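Side-chain contact in 3-hydroxyisobutyrate dehydrogenase (Salmonella typhimurium, PDB 3G0O), which probably oxidises L-threonate to 2-dehydro-L-erythronate, passing hydride to NAD(+) in preference to NADP(+): residues V65-I70 and K155-A160. Residues are numbered along the deposited sequence; the frame is centred on the assembly and turned at random.
Sequences VDALVI and KPVLDA
Strand 67-70 lies against the last turns of helix 148-161, their backbones closest where the CA atoms of Ala67 and Val157 stand 7.9 Å apart. Val157 carries the helix side of the contact, its CB directed at the strand and its two methyls divided between two residues. Val157 CG1, anti to the backbone N (chi1 176°), reaches CG2 of Val69 at 3.8 Å. Val157 CG2, beside that N, meets CB of Ala67 at 4.0 Å. Val69 and Ala67, two apart on the strand, both turn their CB toward the helix, whereas Leu68 between them points to the other face of the sheet. With its CG1 anti to N (chi1 -176°), Val69 offers the methyl on the N side, and the side chains of Val69 and Val157 pass alongside, running in opposite senses. No hydrogen bond crosses; the contact is wholly apolar, small at 96 Å² and buried. Two residues before and two after Val157, Lys155 and Asp159 form a salt bridge on the exposed side of the helix, where Lys155 NZ meets the syn lone pair of Asp159 OD2 at 2.8 Å. Asp66, just ahead of the strand, salt-bridges Arg153 of the same helix through OD1, and also Lys93. This is a helix laid on the sheet of the Rossmann-type nucleotide-binding domain: strand 67-70 runs parallel between strands 9-13 and 97-100, and Val157 spans all three, touching Val10 on one neighbour and Met99 on the other, while Phe8 adds to the apolar layer and Leu158 also packs on Met99.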
# COMPACT_ATOMS: atom_id res chain seq x y z
N VAL A 65 -14.81 33.14 -16.49
CA VAL A 65 -14.87 31.69 -16.35
C VAL A 65 -16.19 31.19 -15.78
O VAL A 65 -16.82 31.85 -14.96
CB VAL A 65 -13.72 31.16 -15.45
CG1 VAL A 65 -12.38 31.43 -16.12
CG2 VAL A 65 -13.79 31.81 -14.08
N ASP A 66 -16.59 30.01 -16.24
CA ASP A 66 -17.80 29.36 -15.78
C ASP A 66 -17.44 28.57 -14.53
O ASP A 66 -18.29 28.28 -13.68
CB ASP A 66 -18.32 28.41 -16.86
CG ASP A 66 -18.75 29.15 -18.11
OD1 ASP A 66 -19.76 29.87 -18.05
OD2 ASP A 66 -18.07 29.03 -19.15
N ALA A 67 -16.16 28.22 -14.42
CA ALA A 67 -15.68 27.46 -13.28
C ALA A 67 -14.22 27.77 -13.01
O ALA A 67 -13.43 27.98 -13.93
CB ALA A 67 -15.85 25.96 -13.53
N LEU A 68 -13.87 27.80 -11.73
CA LEU A 68 -12.50 28.05 -11.32
C LEU A 68 -12.08 26.88 -10.45
O LEU A 68 -12.76 26.56 -9.48
CB LEU A 68 -12.40 29.35 -10.51
CG LEU A 68 -10.97 29.82 -10.21
CD1 LEU A 68 -10.37 30.45 -11.46
CD2 LEU A 68 -10.98 30.83 -9.06
N VAL A 69 -10.98 26.22 -10.81
CA VAL A 69 -10.47 25.09 -10.03
C VAL A 69 -9.23 25.56 -9.29
O VAL A 69 -8.32 26.13 -9.90
CB VAL A 69 -10.09 23.89 -10.93
CG1 VAL A 69 -9.66 22.70 -10.07
CG2 VAL A 69 -11.26 23.51 -11.82
N ILE A 70 -9.19 25.34 -7.98
CA ILE A 70 -8.05 25.76 -7.18
C ILE A 70 -7.28 24.56 -6.63
O ILE A 70 -7.75 23.87 -5.72
CB ILE A 70 -8.51 26.66 -6.02
CG1 ILE A 70 -9.32 27.83 -6.57
CG2 ILE A 70 -7.30 27.16 -5.23
CD1 ILE A 70 -9.90 28.75 -5.51
N LYS A 155 -19.78 19.70 -13.85
CA LYS A 155 -19.75 18.44 -14.59
C LYS A 155 -18.76 18.40 -15.75
O LYS A 155 -18.04 17.42 -15.93
CB LYS A 155 -21.15 18.10 -15.11
CG LYS A 155 -21.26 16.68 -15.68
CD LYS A 155 -22.68 16.40 -16.14
CE LYS A 155 -22.84 14.95 -16.54
NZ LYS A 155 -21.82 14.55 -17.55
N PRO A 156 -18.72 19.47 -16.58
CA PRO A 156 -17.78 19.48 -17.70
C PRO A 156 -16.34 19.35 -17.22
O PRO A 156 -15.52 18.67 -17.84
CB PRO A 156 -18.05 20.84 -18.36
CG PRO A 156 -19.50 21.05 -18.10
CD PRO A 156 -19.63 20.63 -16.64
N VAL A 157 -16.04 20.00 -16.10
CA VAL A 157 -14.69 19.96 -15.53
C VAL A 157 -14.40 18.58 -14.94
O VAL A 157 -13.36 17.99 -15.23
CB VAL A 157 -14.52 21.02 -14.43
CG1 VAL A 157 -13.14 20.90 -13.79
CG2 VAL A 157 -14.71 22.41 -15.02
N LEU A 158 -15.31 18.07 -14.13
CA LEU A 158 -15.13 16.76 -13.51
C LEU A 158 -14.99 15.66 -14.57
O LEU A 158 -14.13 14.78 -14.45
CB LEU A 158 -16.30 16.45 -12.57
CG LEU A 158 -16.43 17.40 -11.37
CD1 LEU A 158 -17.80 17.25 -10.73
CD2 LEU A 158 -15.32 17.11 -10.37
N ASP A 159 -15.82 15.71 -15.61
CA ASP A 159 -15.76 14.71 -16.68
C ASP A 159 -14.38 14.73 -17.34
O ASP A 159 -13.86 13.69 -17.75
CB ASP A 159 -16.81 15.00 -17.76
CG ASP A 159 -18.23 14.64 -17.34
OD1 ASP A 159 -18.42 14.08 -16.24
OD2 ASP A 159 -19.15 14.91 -18.13
N ALA A 160 -13.79 15.91 -17.45
CA ALA A 160 -12.50 16.06 -18.11
C ALA A 160 -11.30 15.66 -17.26
O ALA A 160 -10.43 14.92 -17.72
CB ALA A 160 -12.33 17.50 -18.58